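Side-chain contacts in ribonuclease mar1, putative (Trypanosoma cruzi, PDB 1YZV), which is of unproven function but belongs to the isochorismatase superfamily, so that a hydrolase-like activity is possible though unconfirmed: residues Y169-S173 / E174-M178; C42-V45 / A46-A50. All coordinates share one frame; numbering follows the deposited sequence.

In the fold
Contact 2 (42-45 with 46-50) comes first along the chain, in the middle of helix 39-56, and closes before contact 1 (169-173 with 174-178) opens where strand 168-171 runs into helix 173-181. That strand is outermost, within the chain, in a six-stranded parallel sheet of order 3-2-1-4-5-6, the alpha/beta core of the isochorismatase family. The two centres lie about 12 Å apart, and the helices touch directly: Arg-48 NH1 is 2.8 Å from Ser-173 OG, a probable hydrogen bond, while Phe-49 packs on Ser-173 and Leu-177. Contact 2 stays within its own chain, whereas helix 173-181 of contact 1 packs on helix 39-56 and also meets a second subunit.

Contact 1 (Y169-S173 / E174-M178); sequences YISTS and ESILM
Ser-171 and Ser-175 turn their hydroxyls to the same water, one from the end of a strand and the other from the first turn of the helix that follows it. The water lies 2.6 Å from Ser-171 OG and donates to Ser-175 OG at 3.0 Å. In both serines the hydroxyl stands opposite the backbone nitrogen (chi1 -166° in Ser-171, -168° in Ser-175), which brings Ser-171 OG to 3.3 Å from Ser-175 CB. Serine suits both places, since its side chain is short enough for the close approach yet polar enough to hold water. Ser-175 OG is also bonded to Gln-179 and to the backbone oxygen of His-121 of the second subunit.

Ile-176 lays its CG1 branch alongside Ser-171, with CG1 3.9 Å from Ser-171 CB, and against the Thr-172 carbonyl oxygen. An aliphatic residue fits here because Phe-49 and Leu-13 pack on it as well. The junction is a beta-to-alpha turn of the parallel sheet, with Thr-172 at the N-cap position of helix 173-181. Its carbonyl accepts the first helical bond, from Ile-176 N at 2.9 Å, with the donor close to the line of the carbonyl; Leu-177 N then bonds to Ser-173 O. The methyl CD1 of Leu-177 lies 3.3 Å from that same Ser-173 oxygen.

Thr-172 OG1 leans beside the helix start, 3.6 Å from Ser-175 CB, but its bond goes to Asp-152 of the second subunit. Ser-173 directs its hydroxyl to Asp-143 and Arg-48. Glu-174, its CG trans to the backbone nitrogen (chi1 -174°), runs outward so that OE2 hydrogen-bonds His-121 of the second subunit, a reach that its long acidic chain permits.

Contact 2 (C42-V45 / A46-A50); sequences CVFV and ANRFA
Four successive i-to-i+4 backbone bonds, from Ala-46, Asn-47, Arg-48 and Phe-49 back to Cys-42, Val-43, Phe-44 and Val-45, make this a regular alpha-helical stretch in which side chains four apart meet.

Phe-44 and Arg-48 meet flat group to flat group, at a steep angle. The ring CE2 sits 3.6 Å above the guanidinium plane, over its centre, while Arg-48 NH2 comes to the edge of the ring, 3.4 Å from Phe-44 CZ. The planes stand 60° apart, so this is neither a stack nor a cation over a ring face. Arg-48 starts extended, then bends at chi3 (-76°), which turns one guanidinium face to the CE2-CZ edge of the ring.

One residue further on, Val-45 CG1 lies 3.3 Å from Phe-49 CE2, the two side chains running side by side; this apolar pair faces Trp-116 of strand 110-118, where branched and aromatic residues suit the buried sheet. Val-43 and Asn-47 also point the same way, with CG1 3.8 Å from ND2, and the Asn-47 amide binds the backbone of Asp-79 and Arg-81.

Gripped by Ser-173 OG at NH1 and by the Leu-195 carbonyl at NH2, the buried Arg-48 guanidinium has its rotation fixed with Phe-44 against one face, and its charge is probably eased by the nearby carboxylate of Asp-143, which shares Ser-173 OG.

Contact 1 (Y169-S173 / E174-M178)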
loop_
_atom_site.group_PDB
_atom_site.type_symbol
_atom_site.label_atom_id
_atom_site.label_comp_id
_atom_site.label_asym_id
_atom_site.label_seq_id
_atom_site.Cartn_x
_atom_site.Cartn_y
_atom_site.Cartn_z
ATOM N N TYR A 169 3.431 12.614 -3.033
ATOM C CA TYR A 169 2.403 11.853 -2.327
ATOM C C TYR A 169 0.973 12.209 -2.694
ATOM O O TYR A 169 0.701 13.160 -3.455
ATOM C CB TYR A 169 2.579 12.017 -0.854
ATOM C CG TYR A 169 2.318 13.400 -0.389
ATOM C CD1 TYR A 169 3.368 14.307 -0.281
ATOM C CD2 TYR A 169 1.090 13.724 0.263
ATOM C CE1 TYR A 169 3.146 15.575 0.224
ATOM C CE2 TYR A 169 0.855 14.986 0.772
ATOM C CZ TYR A 169 1.870 15.949 0.687
ATOM O OH TYR A 169 1.703 17.211 1.278
ATOM N N ILE A 170 0.065 11.367 -2.238
ATOM C CA ILE A 170 -1.331 11.493 -2.633
ATOM C C ILE A 170 -2.117 11.944 -1.426
ATOM O O ILE A 170 -2.055 11.308 -0.334
ATOM C CB ILE A 170 -1.911 10.141 -3.110
ATOM C CG1 ILE A 170 -1.018 9.546 -4.180
ATOM C CG2 ILE A 170 -3.368 10.308 -3.530
ATOM C CD1 ILE A 170 -1.039 10.247 -5.344
ATOM N N SER A 171 -2.909 12.976 -1.645
ATOM C CA SER A 171 -3.737 13.564 -0.588
ATOM C C SER A 171 -5.103 13.923 -1.173
ATOM O O SER A 171 -5.504 13.382 -2.217
ATOM C CB SER A 171 -3.006 14.780 0.028
ATOM O OG SER A 171 -3.591 15.199 1.249
ATOM N N THR A 172 -5.913 14.623 -0.387
ATOM C CA THR A 172 -7.227 15.114 -0.866
ATOM C C THR A 172 -7.245 16.628 -0.780
ATOM O O THR A 172 -6.564 17.201 0.051
ATOM C CB THR A 172 -8.410 14.516 -0.067
ATOM O OG1 THR A 172 -8.241 14.810 1.316
ATOM C CG2 THR A 172 -8.501 13.013 -0.267
ATOM N N SER A 173 -8.148 17.269 -1.533
ATOM C CA SER A 173 -8.207 18.740 -1.575
ATOM C C SER A 173 -8.396 19.389 -0.196
ATOM O O SER A 173 -7.730 20.392 0.144
ATOM C CB SER A 173 -9.283 19.200 -2.587
ATOM O OG SER A 173 -10.622 18.776 -2.213
ATOM N N GLU A 174 -9.203 18.773 0.661
ATOM C CA GLU A 174 -9.433 19.376 1.968
ATOM C C GLU A 174 -8.164 19.304 2.850
ATOM O O GLU A 174 -7.796 20.288 3.498
ATOM C CB GLU A 174 -10.628 18.718 2.674
ATOM C CG GLU A 174 -10.960 19.434 3.951
ATOM C CD GLU A 174 -12.258 18.972 4.553
ATOM O OE1 GLU A 174 -13.329 19.392 4.050
ATOM O OE2 GLU A 174 -12.167 18.232 5.542
ATOM N N SER A 175 -7.459 18.180 2.761
ATOM C CA SER A 175 -6.231 17.968 3.467
ATOM C C SER A 175 -5.169 18.923 2.969
ATOM O O SER A 175 -4.528 19.587 3.783
ATOM C CB SER A 175 -5.762 16.546 3.315
ATOM O OG SER A 175 -4.727 16.257 4.221
ATOM N N ILE A 176 -5.176 19.136 1.655
ATOM C CA ILE A 176 -4.225 20.033 0.992
ATOM C C ILE A 176 -4.444 21.498 1.447
ATOM O O ILE A 176 -3.492 22.166 1.902
ATOM C CB ILE A 176 -4.294 19.855 -0.515
ATOM C CG1 ILE A 176 -3.673 18.510 -0.899
ATOM C CG2 ILE A 176 -3.675 21.027 -1.290
ATOM C CD1 ILE A 176 -4.095 17.994 -2.257
ATOM N N LEU A 177 -5.704 21.940 1.460
ATOM C CA LEU A 177 -6.010 23.272 1.948
ATOM C C LEU A 177 -5.428 23.508 3.349
ATOM O O LEU A 177 -4.790 24.553 3.616
ATOM C CB LEU A 177 -7.530 23.508 1.937
ATOM C CG LEU A 177 -8.080 24.294 0.782
ATOM C CD1 LEU A 177 -7.749 23.618 -0.544
ATOM C CD2 LEU A 177 -9.580 24.522 0.949
ATOM N N MET A 178 -5.678 22.562 4.253
ATOM C CA MET A 178 -5.319 22.708 5.667
ATOM C C MET A 178 -3.816 22.486 5.905
ATOM O O MET A 178 -3.243 23.103 6.803
ATOM C CB MET A 178 -6.183 21.761 6.517
ATOM C CG MET A 178 -7.678 22.065 6.408
ATOM S SD MET A 178 -8.057 23.679 7.074
ATOM C CE MET A 178 -7.981 24.784 5.657
HETATM O O HOH W 1 -4.103 13.531 3.203
#

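Contact 2 (C42-V45 / A46-A50)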
loop_
_atom_site.group_PDB
_atom_site.type_symbol
_atom_site.label_atom_id
_atom_site.label_comp_id
_atom_site.label_asym_id
_atom_site.label_seq_id
_atom_site.Cartn_x
_atom_site.Cartn_y
_atom_site.Cartn_z
ATOM N N CYS A 42 -13.860 16.516 -10.194
ATOM C CA CYS A 42 -12.619 17.058 -10.697
ATOM C C CYS A 42 -12.807 18.546 -11.025
ATOM O O CYS A 42 -11.981 19.375 -10.656
ATOM C CB CYS A 42 -12.146 16.242 -11.919
ATOM S SG CYS A 42 -11.810 14.530 -11.493
ATOM N N VAL A 43 -13.986 18.880 -11.547
ATOM C CA VAL A 43 -14.403 20.263 -11.681
ATOM C C VAL A 43 -14.512 20.966 -10.319
ATOM O O VAL A 43 -14.001 22.088 -10.174
ATOM C CB VAL A 43 -15.719 20.365 -12.466
ATOM C CG1 VAL A 43 -16.358 21.743 -12.291
ATOM C CG2 VAL A 43 -15.440 20.060 -13.918
ATOM N N PHE A 44 -15.206 20.332 -9.358
ATOM C CA PHE A 44 -15.328 20.835 -7.978
ATOM C C PHE A 44 -13.980 21.152 -7.326
ATOM O O PHE A 44 -13.832 22.225 -6.699
ATOM C CB PHE A 44 -16.151 19.836 -7.099
ATOM C CG PHE A 44 -16.215 20.193 -5.623
ATOM C CD1 PHE A 44 -17.197 21.009 -5.121
ATOM C CD2 PHE A 44 -15.313 19.659 -4.728
ATOM C CE1 PHE A 44 -17.254 21.274 -3.760
ATOM C CE2 PHE A 44 -15.403 19.882 -3.389
ATOM C CZ PHE A 44 -16.323 20.702 -2.898
ATOM N N VAL A 45 -13.011 20.237 -7.494
ATOM C CA VAL A 45 -11.670 20.412 -6.967
ATOM C C VAL A 45 -10.943 21.566 -7.693
ATOM O O VAL A 45 -10.238 22.373 -7.057
ATOM C CB VAL A 45 -10.830 19.093 -6.989
ATOM C CG1 VAL A 45 -9.374 19.352 -6.715
ATOM C CG2 VAL A 45 -11.364 18.116 -5.984
ATOM N N ALA A 46 -11.142 21.679 -9.002
ATOM C CA ALA A 46 -10.572 22.796 -9.769
ATOM C C ALA A 46 -11.054 24.164 -9.239
ATOM O O ALA A 46 -10.250 25.097 -9.046
ATOM C CB ALA A 46 -10.875 22.650 -11.261
ATOM N N ASN A 47 -12.346 24.232 -8.940
ATOM C CA ASN A 47 -12.971 25.403 -8.339
ATOM C C ASN A 47 -12.557 25.715 -6.903
ATOM O O ASN A 47 -12.317 26.868 -6.537
ATOM C CB ASN A 47 -14.486 25.291 -8.444
ATOM C CG ASN A 47 -14.992 25.578 -9.843
ATOM O OD1 ASN A 47 -14.355 26.325 -10.591
ATOM N ND2 ASN A 47 -16.086 24.901 -10.245
ATOM N N ARG A 48 -12.357 24.665 -6.118
ATOM C CA ARG A 48 -11.867 24.822 -4.770
ATOM C C ARG A 48 -10.463 25.422 -4.761
ATOM O O ARG A 48 -10.147 26.347 -3.982
ATOM C CB ARG A 48 -11.876 23.445 -4.084
ATOM C CG ARG A 48 -11.169 23.417 -2.773
ATOM C CD ARG A 48 -11.453 22.126 -2.037
ATOM N NE ARG A 48 -12.781 22.117 -1.441
ATOM C CZ ARG A 48 -13.252 21.117 -0.697
ATOM N NH1 ARG A 48 -12.499 20.021 -0.475
ATOM N NH2 ARG A 48 -14.422 21.257 -0.083
ATOM N N PHE A 49 -9.584 24.849 -5.576
ATOM C CA PHE A 49 -8.207 25.380 -5.681
ATOM C C PHE A 49 -8.127 26.747 -6.354
ATOM O O PHE A 49 -7.260 27.563 -6.014
ATOM C CB PHE A 49 -7.298 24.387 -6.398
ATOM C CG PHE A 49 -7.074 23.079 -5.629
ATOM C CD1 PHE A 49 -6.859 23.078 -4.274
ATOM C CD2 PHE A 49 -6.867 21.894 -6.325
ATOM C CE1 PHE A 49 -6.574 21.881 -3.585
ATOM C CE2 PHE A 49 -6.597 20.701 -5.665
ATOM C CZ PHE A 49 -6.445 20.696 -4.293
ATOM N N ALA A 50 -9.079 27.026 -7.249
ATOM C CA ALA A 50 -9.195 28.381 -7.820
ATOM C C ALA A 50 -9.496 29.382 -6.722
ATOM O O ALA A 50 -8.834 30.412 -6.651
ATOM C CB ALA A 50 -10.248 28.444 -8.938
#